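Agglutinin alpha chain (Maclura pomifera, PDB 3LLZ) binds galactose-containing glycans as a lectin of the jacalin family, recognising the T-antigen disaccharide Gal-beta1,3-GalNAc. Local coordinates at residues A[17-22]-A[94-99]; A[78-83]-A[121-126]. All coordinates share one frame; numbering follows the deposited sequence.

Both contacts join different sheets of the jacalin-type fold, and their centres lie about 11 Å apart. Contact 2 (78-83 with 121-126) forms much of the sugar site: Tyr78, Gly121, Tyr122, Trp123 and Asp125 belong to the pocket, which Gly1 and Phe47 complete. Contact 1 (17-22 with 94-99) lies farther from the sugar, with the side chain of Asn20 about 12 Å from the bound N-acetylgalactosamine. Strands 78-88 and 92-97 are neighbours in one sheet and tie the two contacts together. Val98 N lies 2.9 Å from Arg82 O, a probable hydrogen bond, and Tyr96 O is 3.1 Å from Ser83 OG, probably another.

Contact 1. Residues A[17-22]-A[94-99]; sequences FEYNSE and GPYGVT
Phe17, Tyr19 and Tyr96 form an aromatic cluster between the two segments. Phe17 turns its edge to the face of Tyr96 in an offset edge-to-face pair, the planes at 83°, with Phe17 CZ 3.5 Å from Tyr96 CD1. The Tyr19 ring lies over the CB of Tyr96 in a CH-pi contact, that carbon 4.1 Å from the ring centroid, while Tyr19 CE2 touches Tyr96 CD2 at 3.9 Å with the rings oblique. The chi1 of 68° at Tyr19, with CG between the backbone N and the carbonyl carbon, carries the ring over Tyr96 CB.

Beyond the rings, Val98 CG2 presses on the turn, 3.1 Å from Ser21 O. The turn is an Asx turn: Asn20 OD1 accepts from Glu22 N at 2.8 Å, in the carbonyl plane.

The polar link across the segments is a water that accepts from Gly97 N at 2.8 Å and has a weak bond to Ser21 OG.

Strand 52-57 flanks the cluster: Val54 touches all three aromatic side chains, and Lys52 NZ is hydrogen-bonded to Tyr19 OH. The contact packs the end of strand 11-19 against strand 92-97, an edge strand, joining two of the three sheets of the jacalin-type beta-prism.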
loop_
_atom_site.group_PDB
_atom_site.type_symbol
_atom_site.label_atom_id
_atom_site.label_comp_id
_atom_site.label_asym_id
_atom_site.label_seq_id
_atom_site.Cartn_x
_atom_site.Cartn_y
_atom_site.Cartn_z
ATOM N N PHE A 17 0.620 -2.994 28.713
ATOM C CA PHE A 17 -0.799 -3.099 29.000
ATOM C C PHE A 17 -1.046 -3.780 30.333
ATOM O O PHE A 17 -0.152 -4.418 30.893
ATOM C CB PHE A 17 -1.532 -3.828 27.864
ATOM C CG PHE A 17 -1.148 -5.275 27.700
ATOM C CD1 PHE A 17 -1.872 -6.276 28.338
ATOM C CD2 PHE A 17 -0.089 -5.638 26.872
ATOM C CE1 PHE A 17 -1.551 -7.622 28.155
ATOM C CE2 PHE A 17 0.240 -6.982 26.681
ATOM C CZ PHE A 17 -0.495 -7.974 27.324
ATOM N N GLU A 18 -2.260 -3.614 30.843
ATOM C CA GLU A 18 -2.653 -4.189 32.121
ATOM C C GLU A 18 -3.549 -5.395 31.915
ATOM O O GLU A 18 -4.218 -5.517 30.892
ATOM C CB GLU A 18 -3.428 -3.162 32.942
ATOM C CG GLU A 18 -2.675 -1.899 33.278
ATOM C CD GLU A 18 -3.571 -0.874 33.940
ATOM O OE1 GLU A 18 -4.626 -0.549 33.352
ATOM O OE2 GLU A 18 -3.224 -0.390 35.040
ATOM N N TYR A 19 -3.564 -6.283 32.902
ATOM C CA TYR A 19 -4.416 -7.455 32.843
ATOM C C TYR A 19 -4.733 -7.900 34.262
ATOM O O TYR A 19 -3.976 -7.631 35.192
ATOM C CB TYR A 19 -3.735 -8.585 32.062
ATOM C CG TYR A 19 -2.524 -9.185 32.741
ATOM C CD1 TYR A 19 -2.653 -10.269 33.610
ATOM C CD2 TYR A 19 -1.250 -8.668 32.518
ATOM C CE1 TYR A 19 -1.539 -10.825 34.236
ATOM C CE2 TYR A 19 -0.131 -9.213 33.142
ATOM C CZ TYR A 19 -0.282 -10.290 33.998
ATOM O OH TYR A 19 0.822 -10.832 34.616
ATOM N N ASN A 20 -5.873 -8.558 34.422
ATOM C CA ASN A 20 -6.303 -9.054 35.722
ATOM C C ASN A 20 -6.762 -10.488 35.500
ATOM O O ASN A 20 -7.732 -10.733 34.784
ATOM C CB ASN A 20 -7.455 -8.198 36.254
ATOM C CG ASN A 20 -7.875 -8.590 37.657
ATOM O OD1 ASN A 20 -8.135 -9.760 37.936
ATOM N ND2 ASN A 20 -7.954 -7.606 38.546
ATOM N N SER A 21 -6.050 -11.430 36.110
ATOM C CA SER A 21 -6.353 -12.849 35.967
ATOM C C SER A 21 -7.780 -13.243 36.327
ATOM O O SER A 21 -8.199 -14.369 36.059
ATOM C CB SER A 21 -5.371 -13.673 36.802
ATOM O OG SER A 21 -4.038 -13.440 36.381
ATOM N N GLU A 22 -8.529 -12.325 36.926
ATOM C CA GLU A 22 -9.904 -12.618 37.312
ATOM C C GLU A 22 -10.919 -11.901 36.430
ATOM O O GLU A 22 -12.062 -12.341 36.307
ATOM C CB GLU A 22 -10.134 -12.228 38.775
ATOM C CG GLU A 22 -9.136 -12.847 39.746
ATOM C CD GLU A 22 -9.182 -14.364 39.754
ATOM O OE1 GLU A 22 -8.306 -14.980 40.398
ATOM O OE2 GLU A 22 -10.094 -14.943 39.126
ATOM N N GLY A 94 2.699 -14.154 26.469
ATOM C CA GLY A 94 1.342 -14.445 26.887
ATOM C C GLY A 94 1.041 -15.930 26.851
ATOM O O GLY A 94 1.944 -16.739 26.629
ATOM N N PRO A 95 -0.227 -16.322 27.038
ATOM C CA PRO A 95 -1.372 -15.438 27.273
ATOM C C PRO A 95 -1.365 -14.676 28.596
ATOM O O PRO A 95 -0.806 -15.137 29.594
ATOM C CB PRO A 95 -2.558 -16.392 27.178
ATOM C CG PRO A 95 -1.995 -17.657 27.745
ATOM C CD PRO A 95 -0.644 -17.735 27.069
ATOM N N TYR A 96 -1.986 -13.499 28.583
ATOM C CA TYR A 96 -2.114 -12.668 29.777
ATOM C C TYR A 96 -3.604 -12.418 29.975
ATOM O O TYR A 96 -4.300 -12.015 29.041
ATOM C CB TYR A 96 -1.418 -11.313 29.612
ATOM C CG TYR A 96 0.045 -11.374 29.255
ATOM C CD1 TYR A 96 0.458 -11.289 27.925
ATOM C CD2 TYR A 96 1.021 -11.484 30.243
ATOM C CE1 TYR A 96 1.805 -11.307 27.589
ATOM C CE2 TYR A 96 2.376 -11.507 29.915
ATOM C CZ TYR A 96 2.758 -11.416 28.585
ATOM O OH TYR A 96 4.091 -11.430 28.248
ATOM N N GLY A 97 -4.094 -12.663 31.186
ATOM C CA GLY A 97 -5.502 -12.449 31.461
ATOM C C GLY A 97 -6.294 -13.731 31.632
ATOM O O GLY A 97 -5.768 -14.740 32.101
ATOM N N VAL A 98 -7.564 -13.687 31.247
ATOM C CA VAL A 98 -8.441 -14.844 31.361
ATOM C C VAL A 98 -8.702 -15.458 29.991
ATOM O O VAL A 98 -9.377 -14.865 29.150
ATOM C CB VAL A 98 -9.788 -14.450 31.997
ATOM C CG1 VAL A 98 -10.654 -15.683 32.186
ATOM C CG2 VAL A 98 -9.546 -13.757 33.327
ATOM N N THR A 99 -8.166 -16.654 29.777
ATOM C CA THR A 99 -8.327 -17.345 28.506
ATOM C C THR A 99 -9.644 -18.106 28.418
ATOM O O THR A 99 -9.670 -19.297 28.104
ATOM C CB THR A 99 -7.161 -18.321 28.266
ATOM O OG1 THR A 99 -7.049 -19.214 29.379
ATOM C CG2 THR A 99 -5.855 -17.556 28.102
HETATM O O HOH W 1 -2.838 -13.959 33.328
#

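Contact 2. Residues A[78-83]-A[121-126]; sequences YTVIRS and GYWLDY. With NGA (2-acetamido-2-deoxy-beta-D-galactopyranose), chain C; GAL (beta-D-galactopyranose), chain B.
The N-acetylgalactosamine site of this jacalin-type lectin is built where Tyr78 on strand 78-88 and the loop leading into strand 124-132 meet the sugar. The Tyr78 ring lies face-on against the sugar, with NGA C5 over its centre and 3.6 Å from Tyr78 CD2. At its edge, GAL O5 approaches Tyr78 CE2 to 3.3 Å.

The loop and strand start supply the polar grip. Trp123 N donates to NGA O6 and Tyr122 N to NGA O5, both bonds nearly straight (169° at Trp123). Asp125 OD1 accepts from both NGA O4 (2.6 Å) and NGA O6 (2.8 Å), and from a water that donates to Thr79 O, bridging the two segments. Ser119 OG holds the other carboxylate oxygen, OD2, and the N-terminal Gly1 N bonds to the sugar. This combination of aromatic platform, loop backbone N-H groups, aspartate and free N-terminus is the galactose-specific jacalin site.

Behind the sugar, segments 78-83 and 124-126 run at 108° to each other, joined by a nearly straight bond from Ile81 N to Leu124 O (2.9 Å). Val80 CB rests 3.3 Å from Leu124 O, and its CG1 packs on Trp123 CB. The Ile81 and Leu124 side chains cross obliquely, Ile81 CB 3.8 Å from Leu124 CD2. With CG1 anti to the carbonyl carbon (chi1 -65°), Ile81 CD1 is wedged against the backbone of Asp125 and Tyr126, 3.0 Å from Asp125 O.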
loop_
_atom_site.group_PDB
_atom_site.type_symbol
_atom_site.label_atom_id
_atom_site.label_comp_id
_atom_site.label_asym_id
_atom_site.label_seq_id
_atom_site.Cartn_x
_atom_site.Cartn_y
_atom_site.Cartn_z
ATOM N N TYR A 78 -20.383 -6.608 30.468
ATOM C CA TYR A 78 -19.769 -5.943 29.324
ATOM C C TYR A 78 -18.903 -6.907 28.521
ATOM O O TYR A 78 -18.121 -7.659 29.092
ATOM C CB TYR A 78 -18.905 -4.762 29.788
ATOM C CG TYR A 78 -19.695 -3.580 30.298
ATOM C CD1 TYR A 78 -19.878 -3.366 31.665
ATOM C CD2 TYR A 78 -20.267 -2.673 29.409
ATOM C CE1 TYR A 78 -20.607 -2.270 32.129
ATOM C CE2 TYR A 78 -20.999 -1.577 29.863
ATOM C CZ TYR A 78 -21.162 -1.383 31.220
ATOM O OH TYR A 78 -21.873 -0.291 31.662
ATOM N N THR A 79 -19.045 -6.876 27.198
ATOM C CA THR A 79 -18.249 -7.745 26.334
ATOM C C THR A 79 -16.902 -7.065 26.145
ATOM O O THR A 79 -16.821 -5.986 25.561
ATOM C CB THR A 79 -18.920 -7.947 24.965
ATOM O OG1 THR A 79 -20.223 -8.512 25.151
ATOM C CG2 THR A 79 -18.088 -8.891 24.103
ATOM N N VAL A 80 -15.849 -7.700 26.640
ATOM C CA VAL A 80 -14.517 -7.120 26.573
ATOM C C VAL A 80 -13.443 -8.120 26.191
ATOM O O VAL A 80 -13.699 -9.322 26.094
ATOM C CB VAL A 80 -14.132 -6.501 27.935
ATOM C CG1 VAL A 80 -15.100 -5.381 28.290
ATOM C CG2 VAL A 80 -14.143 -7.581 29.018
ATOM N N ILE A 81 -12.239 -7.610 25.960
ATOM C CA ILE A 81 -11.105 -8.460 25.624
ATOM C C ILE A 81 -10.576 -8.947 26.967
ATOM O O ILE A 81 -10.066 -8.163 27.773
ATOM C CB ILE A 81 -10.008 -7.673 24.863
ATOM C CG1 ILE A 81 -10.539 -7.197 23.506
ATOM C CG2 ILE A 81 -8.798 -8.566 24.626
ATOM C CD1 ILE A 81 -11.710 -6.265 23.584
ATOM N N ARG A 82 -10.715 -10.245 27.213
ATOM C CA ARG A 82 -10.288 -10.817 28.482
ATOM C C ARG A 82 -8.862 -11.334 28.508
ATOM O O ARG A 82 -8.266 -11.461 29.576
ATOM C CB ARG A 82 -11.243 -11.936 28.890
ATOM C CG ARG A 82 -12.703 -11.520 28.893
ATOM C CD ARG A 82 -13.535 -12.489 29.704
ATOM N NE ARG A 82 -13.165 -12.439 31.115
ATOM C CZ ARG A 82 -13.631 -13.273 32.038
ATOM N NH1 ARG A 82 -14.489 -14.227 31.699
ATOM N NH2 ARG A 82 -13.247 -13.149 33.302
ATOM N N SER A 83 -8.314 -11.635 27.336
ATOM C CA SER A 83 -6.955 -12.144 27.263
ATOM C C SER A 83 -6.292 -11.763 25.948
ATOM O O SER A 83 -6.967 -11.569 24.936
ATOM C CB SER A 83 -6.960 -13.669 27.414
ATOM O OG SER A 83 -5.648 -14.193 27.365
ATOM N N GLY A 121 -12.758 1.210 28.886
ATOM C CA GLY A 121 -13.556 1.749 29.978
ATOM C C GLY A 121 -12.918 1.098 31.186
ATOM O O GLY A 121 -11.744 1.321 31.462
ATOM N N TYR A 122 -13.674 0.286 31.911
ATOM C CA TYR A 122 -13.088 -0.424 33.034
ATOM C C TYR A 122 -12.077 -1.396 32.430
ATOM O O TYR A 122 -11.016 -1.648 32.999
ATOM C CB TYR A 122 -14.166 -1.187 33.810
ATOM C CG TYR A 122 -14.870 -0.337 34.843
ATOM C CD1 TYR A 122 -15.496 0.857 34.484
ATOM C CD2 TYR A 122 -14.877 -0.707 36.186
ATOM C CE1 TYR A 122 -16.108 1.665 35.440
ATOM C CE2 TYR A 122 -15.485 0.093 37.150
ATOM C CZ TYR A 122 -16.097 1.278 36.769
ATOM O OH TYR A 122 -16.683 2.082 37.722
ATOM N N TRP A 123 -12.412 -1.918 31.253
ATOM C CA TRP A 123 -11.552 -2.865 30.550
ATOM C C TRP A 123 -11.493 -2.523 29.070
ATOM O O TRP A 123 -12.227 -1.656 28.588
ATOM C CB TRP A 123 -12.096 -4.287 30.727
ATOM C CG TRP A 123 -12.269 -4.633 32.163
ATOM C CD1 TRP A 123 -11.280 -4.868 33.069
ATOM C CD2 TRP A 123 -13.500 -4.642 32.898
ATOM N NE1 TRP A 123 -11.814 -5.013 34.330
ATOM C CE2 TRP A 123 -13.175 -4.878 34.252
ATOM C CE3 TRP A 123 -14.845 -4.466 32.544
ATOM C CZ2 TRP A 123 -14.150 -4.943 35.257
ATOM C CZ3 TRP A 123 -15.815 -4.530 33.544
ATOM C CH2 TRP A 123 -15.458 -4.767 34.884
ATOM N N LEU A 124 -10.602 -3.203 28.357
ATOM C CA LEU A 124 -10.459 -3.005 26.918
ATOM C C LEU A 124 -11.736 -3.529 26.270
ATOM O O LEU A 124 -11.978 -4.735 26.242
ATOM C CB LEU A 124 -9.242 -3.784 26.416
ATOM C CG LEU A 124 -8.969 -3.776 24.912
ATOM C CD1 LEU A 124 -8.789 -2.347 24.412
ATOM C CD2 LEU A 124 -7.719 -4.604 24.636
ATOM N N ASP A 125 -12.559 -2.622 25.757
ATOM C CA ASP A 125 -13.831 -3.004 25.151
ATOM C C ASP A 125 -13.660 -3.736 23.832
ATOM O O ASP A 125 -14.313 -4.751 23.572
ATOM C CB ASP A 125 -14.695 -1.768 24.916
ATOM C CG ASP A 125 -14.926 -0.978 26.181
ATOM O OD1 ASP A 125 -15.438 -1.564 27.162
ATOM O OD2 ASP A 125 -14.600 0.225 26.191
ATOM N N TYR A 126 -12.784 -3.199 22.998
ATOM C CA TYR A 126 -12.516 -3.770 21.691
ATOM C C TYR A 126 -11.321 -3.040 21.113
ATOM O O TYR A 126 -10.901 -2.014 21.637
ATOM C CB TYR A 126 -13.728 -3.589 20.765
ATOM C CG TYR A 126 -14.201 -2.156 20.596
ATOM C CD1 TYR A 126 -15.308 -1.680 21.298
ATOM C CD2 TYR A 126 -13.543 -1.279 19.731
ATOM C CE1 TYR A 126 -15.753 -0.365 21.142
ATOM C CE2 TYR A 126 -13.979 0.038 19.569
ATOM C CZ TYR A 126 -15.083 0.486 20.279
ATOM O OH TYR A 126 -15.512 1.789 20.131
HETATM C C1 NGA C . -17.612 1.498 31.437
HETATM C C2 NGA C . -17.956 2.211 30.116
HETATM C C3 NGA C . -18.676 1.210 29.220
HETATM C C4 NGA C . -17.745 0.017 28.962
HETATM C C5 NGA C . -17.408 -0.624 30.321
HETATM C C6 NGA C . -16.493 -1.843 30.248
HETATM C C7 NGA C . -18.505 4.535 29.826
HETATM C C8 NGA C . -19.377 5.718 30.210
HETATM N N2 NGA C . -18.800 3.360 30.375
HETATM O O1 NGA C . -16.921 2.359 32.268
HETATM O O3 NGA C . -19.151 1.816 27.986
HETATM O O4 NGA C . -16.552 0.467 28.331
HETATM O O5 NGA C . -16.778 0.348 31.196
HETATM O O6 NGA C . -15.147 -1.490 29.947
HETATM O O7 NGA C . -17.575 4.689 29.036
HETATM C C1 GAL B . -20.513 1.568 27.814
HETATM C C2 GAL B . -20.373 2.681 26.747
HETATM C C3 GAL B . -21.588 2.683 25.812
HETATM C C4 GAL B . -21.926 1.272 25.292
HETATM C C5 GAL B . -21.899 0.236 26.426
HETATM C C6 GAL B . -22.034 -1.190 25.930
HETATM O O2 GAL B . -20.266 3.953 27.372
HETATM O O3 GAL B . -21.377 3.556 24.712
HETATM O O4 GAL B . -21.007 0.892 24.280
HETATM O O5 GAL B . -20.653 0.316 27.144
HETATM O O6 GAL B . -23.398 -1.569 25.837
HETATM O O HOH W 2 -17.470 -3.357 26.857
#